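Local coordinates for protein putative transcriptional regulator (Clostridium difficile, PDB 3QI7) that is of unknown function but has a periplasmic binding protein-like fold, and is possibly a lipoprotein that binds a small ligand, at residues A308-E320 with Y336-G348. Residues are numbered along the deposited sequence; the frame is centred on the assembly and turned at random.
Sequences AFLPSLAIYLATE and YLEAFTELRFGIG
Phe-340 and Phe-345 are two bumps on helix 334-345 that fill two hollows on helix 306-324. Segments 308-320 and 336-345 cross almost at right angles, at 99°. Phe-340 enters a hole lined by Leu-313, Tyr-316, Leu-317 and Glu-320. Its ring meets the other helix rim first. Phe-340 CZ comes to 3.5 Å from Tyr-316 O, which lies at the ring edge. Leu-317 CD1 lies over one face of the Phe-340 ring, 4.2 Å from its centroid, a CH-pi contact. Arg-344 CG, from the ring's own helix, lies over the opposite face, and Leu-313 CD1 touches the edge.

Phe-345 fills the next hole, among Phe-309, Ser-312, Leu-313 and Tyr-316. Phe-309 turns an edge to its face, with CE1 over the centre and the planes at 55°. Tyr-316 also presents an edge to Phe-345, in an offset edge-to-face pair with centroids 5.6 Å apart. Thr-341 CG2 packs 3.8 Å from Phe-309 CZ. Leu-317 CD2 meets Leu-337 CD2. Phe-351 of strand 349-353 touches Leu-313, Leu-337 and Thr-341.

The Arg-344 chain bends at chi2 (-83°) and lays CD over the face of Tyr-316, a CH-pi contact. The Tyr-316 hydroxyl is hydrogen-bonded to Glu-38 of helix 26-42. Arg-344 NH2 forms a long salt bridge with Glu-320 OE1, at 3.4 Å. A water accepts from Arg-344 NE and donates to Tyr-316 O. A second water links Glu-320 OE2 to Tyr-336 OH. Thr-341 OG1 donates to Leu-337 O in its own helix, so its polar end is satisfied. The fit thus rests mainly on two rings in their hollows. The salt bridge and both waters gather at the partly exposed border, and probably tie down that side rather than the apolar middle.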
loop_
_atom_site.group_PDB
_atom_site.type_symbol
_atom_site.label_atom_id
_atom_site.label_comp_id
_atom_site.label_asym_id
_atom_site.label_seq_id
_atom_site.Cartn_x
_atom_site.Cartn_y
_atom_site.Cartn_z
ATOM N N ALA A 308 -0.327 5.153 0.786
ATOM C CA ALA A 308 -1.161 6.300 1.160
ATOM C C ALA A 308 -2.511 5.916 1.781
ATOM O O ALA A 308 -2.953 6.507 2.765
ATOM C CB ALA A 308 -1.368 7.248 -0.054
ATOM N N PHE A 309 -3.155 4.902 1.221
ATOM C CA PHE A 309 -4.447 4.473 1.728
ATOM C C PHE A 309 -4.443 3.963 3.169
ATOM O O PHE A 309 -5.296 4.381 3.954
ATOM C CB PHE A 309 -5.094 3.433 0.776
ATOM C CG PHE A 309 -6.419 2.954 1.242
ATOM C CD1 PHE A 309 -7.545 3.752 1.114
ATOM C CD2 PHE A 309 -6.534 1.713 1.897
ATOM C CE1 PHE A 309 -8.802 3.300 1.568
ATOM C CE2 PHE A 309 -7.765 1.247 2.347
ATOM C CZ PHE A 309 -8.899 2.053 2.212
ATOM N N LEU A 310 -3.533 3.057 3.525
ATOM C CA LEU A 310 -3.588 2.443 4.850
ATOM C C LEU A 310 -3.474 3.498 5.961
ATOM O O LEU A 310 -4.323 3.535 6.863
ATOM C CB LEU A 310 -2.547 1.325 5.037
ATOM C CG LEU A 310 -2.813 0.059 4.216
ATOM C CD1 LEU A 310 -1.538 -0.808 4.123
ATOM C CD2 LEU A 310 -4.051 -0.732 4.765
ATOM N N PRO A 311 -2.437 4.347 5.913
ATOM C CA PRO A 311 -2.354 5.366 6.978
ATOM C C PRO A 311 -3.531 6.374 6.962
ATOM O O PRO A 311 -4.012 6.751 8.022
ATOM C CB PRO A 311 -0.993 6.048 6.718
ATOM C CG PRO A 311 -0.715 5.782 5.312
ATOM C CD PRO A 311 -1.276 4.423 5.015
ATOM N N SER A 312 -4.007 6.781 5.792
ATOM C CA SER A 312 -5.155 7.695 5.747
ATOM C C SER A 312 -6.428 7.046 6.294
ATOM O O SER A 312 -7.188 7.698 7.007
ATOM C CB SER A 312 -5.401 8.221 4.337
ATOM O OG SER A 312 -6.320 9.294 4.384
ATOM N N LEU A 313 -6.670 5.781 5.952
ATOM C CA LEU A 313 -7.812 5.043 6.507
ATOM C C LEU A 313 -7.668 4.908 8.018
ATOM O O LEU A 313 -8.642 5.085 8.766
ATOM C CB LEU A 313 -7.941 3.643 5.874
ATOM C CG LEU A 313 -8.917 2.662 6.548
ATOM C CD1 LEU A 313 -10.344 3.232 6.479
ATOM C CD2 LEU A 313 -8.884 1.239 5.955
ATOM N N ALA A 314 -6.470 4.534 8.466
ATOM C CA ALA A 314 -6.210 4.364 9.924
ATOM C C ALA A 314 -6.442 5.662 10.696
ATOM O O ALA A 314 -7.036 5.647 11.790
ATOM C CB ALA A 314 -4.777 3.813 10.185
ATOM N N ILE A 315 -6.004 6.785 10.138
ATOM C CA ILE A 315 -6.249 8.086 10.808
ATOM C C ILE A 315 -7.769 8.385 10.937
ATOM O O ILE A 315 -8.239 8.781 12.004
ATOM C CB ILE A 315 -5.506 9.230 10.085
ATOM C CG1 ILE A 315 -3.988 9.032 10.226
ATOM C CG2 ILE A 315 -5.932 10.609 10.645
ATOM C CD1 ILE A 315 -3.196 9.730 9.161
ATOM N N TYR A 316 -8.514 8.204 9.852
ATOM C CA TYR A 316 -9.961 8.450 9.844
ATOM C C TYR A 316 -10.675 7.535 10.822
ATOM O O TYR A 316 -11.613 7.960 11.504
ATOM C CB TYR A 316 -10.565 8.246 8.441
ATOM C CG TYR A 316 -10.334 9.372 7.441
ATOM C CD1 TYR A 316 -10.498 10.705 7.785
ATOM C CD2 TYR A 316 -9.985 9.090 6.152
ATOM C CE1 TYR A 316 -10.294 11.740 6.840
ATOM C CE2 TYR A 316 -9.775 10.090 5.219
ATOM C CZ TYR A 316 -9.934 11.412 5.563
ATOM O OH TYR A 316 -9.709 12.368 4.599
ATOM N N LEU A 317 -10.231 6.279 10.910
ATOM C CA LEU A 317 -10.828 5.304 11.819
ATOM C C LEU A 317 -10.555 5.689 13.263
ATOM O O LEU A 317 -11.469 5.663 14.107
ATOM C CB LEU A 317 -10.241 3.907 11.542
ATOM C CG LEU A 317 -11.054 2.642 11.755
ATOM C CD1 LEU A 317 -12.517 2.759 11.286
ATOM C CD2 LEU A 317 -10.311 1.508 11.018
ATOM N N ALA A 318 -9.292 5.997 13.562
ATOM C CA ALA A 318 -8.921 6.420 14.915
ATOM C C ALA A 318 -9.785 7.609 15.352
ATOM O O ALA A 318 -10.370 7.605 16.426
ATOM C CB ALA A 318 -7.430 6.785 14.995
ATOM N N THR A 319 -9.867 8.634 14.515
ATOM C CA THR A 319 -10.700 9.822 14.814
ATOM C C THR A 319 -12.168 9.458 15.110
ATOM O O THR A 319 -12.770 9.931 16.094
ATOM C CB THR A 319 -10.610 10.832 13.652
ATOM O OG1 THR A 319 -9.239 11.213 13.497
ATOM C CG2 THR A 319 -11.482 12.080 13.916
ATOM N N GLU A 320 -12.740 8.606 14.270
ATOM C CA GLU A 320 -14.127 8.194 14.431
ATOM C C GLU A 320 -14.284 7.419 15.729
ATOM O O GLU A 320 -15.278 7.575 16.457
ATOM C CB GLU A 320 -14.553 7.324 13.252
ATOM C CG GLU A 320 -15.970 6.737 13.316
ATOM C CD GLU A 320 -17.060 7.730 12.957
ATOM O OE1 GLU A 320 -16.741 8.783 12.375
ATOM O OE2 GLU A 320 -18.248 7.434 13.251
ATOM N N TYR A 336 -18.354 -3.198 7.803
ATOM C CA TYR A 336 -18.123 -1.899 8.415
ATOM C C TYR A 336 -16.994 -1.127 7.721
ATOM O O TYR A 336 -17.145 0.043 7.366
ATOM C CB TYR A 336 -17.838 -2.043 9.920
ATOM C CG TYR A 336 -17.646 -0.706 10.565
ATOM C CD1 TYR A 336 -16.412 -0.069 10.518
ATOM C CD2 TYR A 336 -18.711 -0.047 11.177
ATOM C CE1 TYR A 336 -16.233 1.180 11.070
ATOM C CE2 TYR A 336 -18.538 1.203 11.744
ATOM C CZ TYR A 336 -17.300 1.812 11.670
ATOM O OH TYR A 336 -17.089 3.039 12.220
ATOM N N LEU A 337 -15.863 -1.794 7.507
ATOM C CA LEU A 337 -14.688 -1.136 6.926
ATOM C C LEU A 337 -14.863 -0.789 5.433
ATOM O O LEU A 337 -14.376 0.261 4.962
ATOM C CB LEU A 337 -13.458 -2.024 7.150
ATOM C CG LEU A 337 -13.028 -2.173 8.597
ATOM C CD1 LEU A 337 -12.133 -3.402 8.781
ATOM C CD2 LEU A 337 -12.360 -0.883 9.079
ATOM N N GLU A 338 -15.579 -1.632 4.701
ATOM C CA GLU A 338 -15.920 -1.338 3.317
ATOM C C GLU A 338 -16.857 -0.130 3.215
ATOM O O GLU A 338 -16.633 0.763 2.378
ATOM C CB GLU A 338 -16.499 -2.586 2.621
ATOM C CG GLU A 338 -15.425 -3.644 2.437
ATOM C CD GLU A 338 -15.943 -5.012 2.019
ATOM O OE1 GLU A 338 -17.046 -5.109 1.414
ATOM O OE2 GLU A 338 -15.211 -5.983 2.304
ATOM N N ALA A 339 -17.885 -0.085 4.051
ATOM C CA ALA A 339 -18.793 1.066 4.024
ATOM C C ALA A 339 -18.055 2.354 4.415
ATOM O O ALA A 339 -18.267 3.405 3.799
ATOM C CB ALA A 339 -20.035 0.816 4.935
ATOM N N PHE A 340 -17.205 2.271 5.448
ATOM C CA PHE A 340 -16.416 3.424 5.923
ATOM C C PHE A 340 -15.464 3.895 4.824
ATOM O O PHE A 340 -15.319 5.105 4.612
ATOM C CB PHE A 340 -15.657 3.054 7.186
ATOM C CG PHE A 340 -15.068 4.226 7.943
ATOM C CD1 PHE A 340 -15.875 5.100 8.636
ATOM C CD2 PHE A 340 -13.682 4.438 7.963
ATOM C CE1 PHE A 340 -15.326 6.187 9.348
ATOM C CE2 PHE A 340 -13.123 5.533 8.674
ATOM C CZ PHE A 340 -13.939 6.376 9.375
ATOM N N THR A 341 -14.891 2.956 4.062
ATOM C CA THR A 341 -14.050 3.314 2.919
ATOM C C THR A 341 -14.861 4.040 1.833
ATOM O O THR A 341 -14.390 5.010 1.278
ATOM C CB THR A 341 -13.323 2.075 2.370
ATOM O OG1 THR A 341 -12.471 1.560 3.402
ATOM C CG2 THR A 341 -12.483 2.382 1.112
ATOM N N GLU A 342 -16.072 3.585 1.535
ATOM C CA GLU A 342 -16.936 4.331 0.603
ATOM C C GLU A 342 -17.219 5.730 1.123
ATOM O O GLU A 342 -17.076 6.733 0.397
ATOM C CB GLU A 342 -18.251 3.610 0.372
ATOM C CG GLU A 342 -18.141 2.272 -0.307
ATOM C CD GLU A 342 -17.998 2.350 -1.798
ATOM O OE1 GLU A 342 -17.986 3.488 -2.366
ATOM O OE2 GLU A 342 -17.907 1.238 -2.388
ATOM N N LEU A 343 -17.583 5.807 2.395
ATOM C CA LEU A 343 -17.890 7.102 3.050
ATOM C C LEU A 343 -16.728 8.082 2.952
ATOM O O LEU A 343 -16.919 9.244 2.581
ATOM C CB LEU A 343 -18.202 6.879 4.535
ATOM C CG LEU A 343 -18.617 8.070 5.399
ATOM C CD1 LEU A 343 -19.886 8.697 4.795
ATOM C CD2 LEU A 343 -18.863 7.659 6.875
ATOM N N ARG A 344 -15.521 7.630 3.274
ATOM C CA ARG A 344 -14.411 8.573 3.456
ATOM C C ARG A 344 -13.584 8.777 2.186
ATOM O O ARG A 344 -12.908 9.766 2.089
ATOM C CB ARG A 344 -13.507 8.149 4.617
ATOM C CG ARG A 344 -14.132 8.312 6.019
ATOM C CD ARG A 344 -13.978 9.779 6.551
ATOM N NE ARG A 344 -14.589 9.900 7.866
ATOM C CZ ARG A 344 -15.828 10.314 8.118
ATOM N NH1 ARG A 344 -16.636 10.723 7.142
ATOM N NH2 ARG A 344 -16.267 10.310 9.370
ATOM N N PHE A 345 -13.618 7.820 1.261
ATOM C CA PHE A 345 -12.804 7.850 0.032
ATOM C C PHE A 345 -13.607 7.757 -1.272
ATOM O O PHE A 345 -13.089 8.078 -2.351
ATOM C CB PHE A 345 -11.790 6.710 0.037
ATOM C CG PHE A 345 -10.829 6.744 1.184
ATOM C CD1 PHE A 345 -11.151 6.157 2.395
ATOM C CD2 PHE A 345 -9.611 7.374 1.058
ATOM C CE1 PHE A 345 -10.264 6.168 3.433
ATOM C CE2 PHE A 345 -8.728 7.416 2.099
ATOM C CZ PHE A 345 -9.061 6.806 3.310
ATOM N N GLY A 346 -14.846 7.298 -1.205
ATOM C CA GLY A 346 -15.645 7.048 -2.426
ATOM C C GLY A 346 -15.064 6.002 -3.369
ATOM O O GLY A 346 -15.225 6.089 -4.601
ATOM N N ILE A 347 -14.387 5.014 -2.800
ATOM C CA ILE A 347 -13.865 3.889 -3.548
ATOM C C ILE A 347 -14.333 2.533 -2.960
ATOM O O ILE A 347 -14.643 2.393 -1.755
ATOM C CB ILE A 347 -12.311 3.932 -3.672
ATOM C CG1 ILE A 347 -11.613 3.594 -2.347
ATOM C CG2 ILE A 347 -11.830 5.301 -4.259
ATOM C CD1 ILE A 347 -10.039 3.807 -2.396
ATOM N N GLY A 348 -14.351 1.526 -3.833
ATOM C CA GLY A 348 -14.691 0.169 -3.405
ATOM C C GLY A 348 -13.455 -0.544 -2.909
ATOM O O GLY A 348 -12.296 -0.223 -3.275
HETATM O O HOH W 1 -13.076 9.872 10.452
HETATM O O HOH W 2 -18.858 4.485 13.130
#